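MSM0271 protein (Mycobacterium smegmatis, PDB 5SUH) probably helps build the protein shell of a bacterial microcompartment, the RMM organelle, as a tandem-domain subunit that assembles into double-ringed trimers. Local coordinates at residues V35-F46 with L180-R191. Residues are numbered along the deposited sequence; the frame is centred on the assembly and turned at random.
Sequences VYLLVEDLQRQF and LFAAVAANEAER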
loop_
_atom_site.group_PDB
_atom_site.type_symbol
_atom_site.label_atom_id
_atom_site.label_comp_id
_atom_site.label_asym_id
_atom_site.label_seq_id
_atom_site.Cartn_x
_atom_site.Cartn_y
_atom_site.Cartn_z
ATOM N N VAL A 35 -15.327 3.361 -25.553
ATOM C CA VAL A 35 -14.895 2.065 -26.069
ATOM C C VAL A 35 -16.014 1.027 -25.892
ATOM O O VAL A 35 -16.611 0.954 -24.821
ATOM C CB VAL A 35 -13.634 1.548 -25.343
ATOM C CG1 VAL A 35 -13.236 0.183 -25.888
ATOM C CG2 VAL A 35 -12.505 2.505 -25.484
ATOM N N TYR A 36 -16.310 0.252 -26.941
ATOM C CA TYR A 36 -17.274 -0.865 -26.868
ATOM C C TYR A 36 -16.786 -2.019 -27.744
ATOM O O TYR A 36 -16.864 -1.934 -28.974
ATOM C CB TYR A 36 -18.688 -0.427 -27.321
ATOM C CG TYR A 36 -19.726 -1.549 -27.372
ATOM C CD1 TYR A 36 -19.923 -2.310 -28.536
ATOM C CD2 TYR A 36 -20.513 -1.844 -26.265
ATOM C CE1 TYR A 36 -20.856 -3.345 -28.573
ATOM C CE2 TYR A 36 -21.458 -2.872 -26.298
ATOM C CZ TYR A 36 -21.624 -3.613 -27.441
ATOM O OH TYR A 36 -22.564 -4.610 -27.436
ATOM N N LEU A 37 -16.332 -3.105 -27.134
ATOM C CA LEU A 37 -15.698 -4.170 -27.906
ATOM C C LEU A 37 -15.868 -5.587 -27.391
ATOM O O LEU A 37 -15.656 -5.865 -26.205
ATOM C CB LEU A 37 -14.195 -3.914 -28.015
ATOM C CG LEU A 37 -13.664 -3.515 -29.395
ATOM C CD1 LEU A 37 -12.173 -3.787 -29.453
ATOM C CD2 LEU A 37 -14.405 -4.217 -30.549
ATOM N N LEU A 38 -16.221 -6.484 -28.313
ATOM C CA LEU A 38 -16.097 -7.927 -28.099
ATOM C C LEU A 38 -14.704 -8.419 -28.372
ATOM O O LEU A 38 -14.197 -8.323 -29.483
ATOM C CB LEU A 38 -17.055 -8.726 -28.969
ATOM C CG LEU A 38 -18.286 -9.277 -28.271
ATOM C CD1 LEU A 38 -19.139 -8.171 -27.753
ATOM C CD2 LEU A 38 -19.053 -10.050 -29.309
ATOM N N VAL A 39 -14.105 -8.963 -27.324
ATOM C CA VAL A 39 -12.826 -9.631 -27.393
ATOM C C VAL A 39 -13.058 -11.129 -27.366
ATOM O O VAL A 39 -13.338 -11.702 -26.323
ATOM C CB VAL A 39 -11.933 -9.213 -26.240
ATOM C CG1 VAL A 39 -10.625 -9.932 -26.317
ATOM C CG2 VAL A 39 -11.764 -7.674 -26.234
ATOM N N GLU A 40 -12.918 -11.767 -28.523
ATOM C CA GLU A 40 -13.317 -13.157 -28.671
ATOM C C GLU A 40 -12.109 -14.093 -28.469
ATOM O O GLU A 40 -10.973 -13.744 -28.817
ATOM C CB GLU A 40 -13.979 -13.320 -30.051
ATOM C CG GLU A 40 -14.357 -14.733 -30.498
ATOM C CD GLU A 40 -14.944 -14.769 -31.926
ATOM O OE1 GLU A 40 -15.188 -13.689 -32.506
ATOM O OE2 GLU A 40 -15.144 -15.877 -32.471
ATOM N N ASP A 41 -12.353 -15.237 -27.821
ATOM C CA ASP A 41 -11.330 -16.262 -27.552
ATOM C C ASP A 41 -10.063 -15.749 -26.802
ATOM O O ASP A 41 -9.034 -15.514 -27.435
ATOM C CB ASP A 41 -10.925 -16.940 -28.877
ATOM C CG ASP A 41 -10.004 -18.152 -28.666
ATOM O OD1 ASP A 41 -10.163 -18.858 -27.647
ATOM O OD2 ASP A 41 -9.091 -18.380 -29.496
ATOM N N LEU A 42 -10.119 -15.602 -25.474
ATOM C CA LEU A 42 -8.964 -15.077 -24.699
ATOM C C LEU A 42 -7.716 -15.982 -24.710
ATOM O O LEU A 42 -7.804 -17.179 -24.438
ATOM C CB LEU A 42 -9.366 -14.800 -23.239
ATOM C CG LEU A 42 -10.356 -13.639 -23.055
ATOM C CD1 LEU A 42 -10.825 -13.572 -21.626
ATOM C CD2 LEU A 42 -9.740 -12.309 -23.476
ATOM N N GLN A 43 -6.553 -15.403 -25.013
ATOM C CA GLN A 43 -5.303 -16.166 -24.972
ATOM C C GLN A 43 -4.797 -16.310 -23.514
ATOM O O GLN A 43 -5.125 -15.490 -22.666
ATOM C CB GLN A 43 -4.246 -15.515 -25.887
ATOM C CG GLN A 43 -4.702 -15.298 -27.303
ATOM C CD GLN A 43 -5.111 -16.592 -28.011
ATOM O OE1 GLN A 43 -4.280 -17.440 -28.322
ATOM N NE2 GLN A 43 -6.406 -16.738 -28.268
ATOM N N ARG A 44 -3.999 -17.334 -23.214
ATOM C CA ARG A 44 -3.781 -17.665 -21.794
ATOM C C ARG A 44 -2.936 -16.662 -20.988
ATOM O O ARG A 44 -3.219 -16.447 -19.810
ATOM C CB ARG A 44 -3.191 -19.070 -21.672
ATOM C CG ARG A 44 -1.745 -19.189 -22.022
ATOM C CD ARG A 44 -1.279 -20.607 -21.770
ATOM N NE ARG A 44 0.156 -20.746 -21.992
ATOM C CZ ARG A 44 0.819 -21.894 -21.907
ATOM N NH1 ARG A 44 0.179 -23.023 -21.604
ATOM N NH2 ARG A 44 2.126 -21.906 -22.122
ATOM N N GLN A 45 -1.944 -16.016 -21.602
ATOM C CA GLN A 45 -1.169 -15.006 -20.873
ATOM C C GLN A 45 -2.000 -13.795 -20.560
ATOM O O GLN A 45 -1.876 -13.179 -19.495
ATOM C CB GLN A 45 0.031 -14.537 -21.659
ATOM C CG GLN A 45 1.229 -15.348 -21.512
ATOM C CD GLN A 45 2.435 -14.622 -22.037
ATOM O OE1 GLN A 45 3.023 -13.781 -21.342
ATOM N NE2 GLN A 45 2.822 -14.942 -23.268
ATOM N N PHE A 46 -2.813 -13.408 -21.524
ATOM C CA PHE A 46 -3.542 -12.180 -21.327
ATOM C C PHE A 46 -4.669 -12.404 -20.340
ATOM O O PHE A 46 -4.946 -11.525 -19.527
ATOM C CB PHE A 46 -4.037 -11.600 -22.659
ATOM C CG PHE A 46 -4.931 -10.432 -22.478
ATOM C CD1 PHE A 46 -4.452 -9.274 -21.883
ATOM C CD2 PHE A 46 -6.272 -10.500 -22.867
ATOM C CE1 PHE A 46 -5.303 -8.191 -21.685
ATOM C CE2 PHE A 46 -7.128 -9.428 -22.677
ATOM C CZ PHE A 46 -6.654 -8.268 -22.093
ATOM N N LEU A 180 -8.602 1.680 -23.046
ATOM C CA LEU A 180 -9.102 0.322 -22.901
ATOM C C LEU A 180 -8.802 -0.517 -24.157
ATOM O O LEU A 180 -8.792 -1.761 -24.092
ATOM C CB LEU A 180 -10.598 0.309 -22.594
ATOM C CG LEU A 180 -11.158 -1.011 -22.027
ATOM C CD1 LEU A 180 -10.290 -1.506 -20.879
ATOM C CD2 LEU A 180 -12.598 -0.897 -21.570
ATOM N N PHE A 181 -8.448 0.148 -25.261
ATOM C CA PHE A 181 -8.103 -0.577 -26.496
ATOM C C PHE A 181 -6.825 -1.385 -26.325
ATOM O O PHE A 181 -6.507 -2.248 -27.149
ATOM C CB PHE A 181 -7.931 0.369 -27.676
ATOM C CG PHE A 181 -9.223 0.805 -28.302
ATOM C CD1 PHE A 181 -10.155 -0.123 -28.745
ATOM C CD2 PHE A 181 -9.525 2.157 -28.419
ATOM C CE1 PHE A 181 -11.352 0.289 -29.338
ATOM C CE2 PHE A 181 -10.717 2.572 -28.994
ATOM C CZ PHE A 181 -11.631 1.630 -29.454
ATOM N N ALA A 182 -6.090 -1.104 -25.254
ATOM C CA ALA A 182 -4.879 -1.854 -24.948
ATOM C C ALA A 182 -5.221 -3.329 -24.726
ATOM O O ALA A 182 -4.375 -4.225 -24.916
ATOM C CB ALA A 182 -4.182 -1.265 -23.749
ATOM N N ALA A 183 -6.455 -3.566 -24.289
ATOM C CA ALA A 183 -6.947 -4.918 -24.043
ATOM C C ALA A 183 -6.943 -5.758 -25.316
ATOM O O ALA A 183 -6.424 -6.877 -25.322
ATOM C CB ALA A 183 -8.340 -4.878 -23.448
ATOM N N VAL A 184 -7.524 -5.223 -26.390
ATOM C CA VAL A 184 -7.631 -5.998 -27.616
ATOM C C VAL A 184 -6.244 -6.112 -28.273
ATOM O O VAL A 184 -5.927 -7.156 -28.858
ATOM C CB VAL A 184 -8.688 -5.411 -28.616
ATOM C CG1 VAL A 184 -8.242 -4.074 -29.222
ATOM C CG2 VAL A 184 -8.953 -6.398 -29.733
ATOM N N ALA A 185 -5.414 -5.069 -28.147
ATOM C CA ALA A 185 -4.064 -5.110 -28.728
ATOM C C ALA A 185 -3.225 -6.221 -28.079
ATOM O O ALA A 185 -2.564 -6.977 -28.793
ATOM C CB ALA A 185 -3.359 -3.750 -28.600
ATOM N N ALA A 186 -3.297 -6.365 -26.753
ATOM C CA ALA A 186 -2.531 -7.426 -26.065
ATOM C C ALA A 186 -2.993 -8.813 -26.494
ATOM O O ALA A 186 -2.164 -9.640 -26.872
ATOM C CB ALA A 186 -2.639 -7.301 -24.533
ATOM N N ASN A 187 -4.312 -9.051 -26.472
ATOM C CA ASN A 187 -4.870 -10.349 -26.848
ATOM C C ASN A 187 -4.587 -10.707 -28.325
ATOM O O ASN A 187 -4.292 -11.870 -28.629
ATOM C CB ASN A 187 -6.383 -10.389 -26.592
ATOM C CG ASN A 187 -6.946 -11.826 -26.625
ATOM O OD1 ASN A 187 -6.632 -12.667 -25.765
ATOM N ND2 ASN A 187 -7.765 -12.108 -27.623
ATOM N N GLU A 188 -4.639 -9.725 -29.233
ATOM C CA GLU A 188 -4.356 -10.016 -30.631
ATOM C C GLU A 188 -2.861 -10.390 -30.829
ATOM O O GLU A 188 -2.536 -11.351 -31.571
ATOM C CB GLU A 188 -4.736 -8.831 -31.529
ATOM C CG GLU A 188 -6.235 -8.734 -31.772
ATOM C CD GLU A 188 -6.833 -10.053 -32.281
ATOM O OE1 GLU A 188 -6.330 -10.614 -33.284
ATOM O OE2 GLU A 188 -7.808 -10.536 -31.663
ATOM N N ALA A 189 -1.968 -9.670 -30.149
ATOM C CA ALA A 189 -0.534 -9.974 -30.229
ATOM C C ALA A 189 -0.232 -11.408 -29.772
ATOM O O ALA A 189 0.519 -12.129 -30.424
ATOM C CB ALA A 189 0.293 -8.972 -29.405
ATOM N N GLU A 190 -0.835 -11.847 -28.674
ATOM C CA GLU A 190 -0.500 -13.177 -28.193
ATOM C C GLU A 190 -1.021 -14.269 -29.157
ATOM O O GLU A 190 -0.418 -15.342 -29.288
ATOM C CB GLU A 190 -1.042 -13.398 -26.783
ATOM C CG GLU A 190 -0.631 -14.738 -26.224
ATOM C CD GLU A 190 -1.212 -15.042 -24.855
ATOM O OE1 GLU A 190 -1.944 -14.181 -24.304
ATOM O OE2 GLU A 190 -0.892 -16.135 -24.326
ATOM N N ARG A 191 -2.129 -13.994 -29.837
ATOM C CA ARG A 191 -2.710 -14.983 -30.747
ATOM C C ARG A 191 -1.760 -15.270 -31.918
ATOM O O ARG A 191 -1.657 -16.398 -32.420
ATOM C CB ARG A 191 -4.089 -14.535 -31.276
ATOM C CG ARG A 191 -4.647 -15.467 -32.345
ATOM C CD ARG A 191 -6.049 -15.169 -32.929
ATOM N NE ARG A 191 -6.699 -13.961 -32.459
ATOM C CZ ARG A 191 -7.651 -13.947 -31.520
ATOM N NH1 ARG A 191 -8.021 -15.080 -30.926
ATOM N NH2 ARG A 191 -8.215 -12.796 -31.148
#
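Phe46 sets one face of its ring over Asn187 N and Ala183 O of helix 182-192, its CZ 3.5 Å from Ala183 O, with Ala186 CB packed against CD1. With CG anti to the backbone N (chi1 173°), the ring is a knob in a hole formed by Ala183, Ala186, Asn187 and Glu190, and the two alanines are small enough to admit it. The backbone just before this ring is gripped by polar side chains of the same helix. Asn187 OD1 accepts a nearly straight bond from Gln43 N (2.8 Å, 176°), lying in the carbonyl plane; a short amide suits a buried spot facing a single N-H. One turn on, the extended chain of Glu190 carries its carboxylate to the start of helix 44-49, where OE2 takes Gln45 N at 2.9 Å and OE1 takes Phe46 N at 3.0 Å, both through syn lone pairs. A carboxylate with two oxygens matches the paired N-H groups of a helix's first turn, and its negative charge probably gains from the helix dipole. The contact thus joins the two circularly permuted BMC domains of one chain: strand 32-39, outermost in its sheet within this chain, and the following loop lie along a helix of the second domain. Beside the strand the packing is apolar. Val35 sets both methyls over one face of the Phe181 ring, CG2 making the CH-pi contact, while Leu37 CD1 meets Val184 CB at 3.9 Å, the side chains crossing at about a right angle. Nearer solvent, Arg191 joins Glu188 and Asp41 in a salt-bridge network, its NH1 3.8 Å from Asp41 OD2, a long salt bridge.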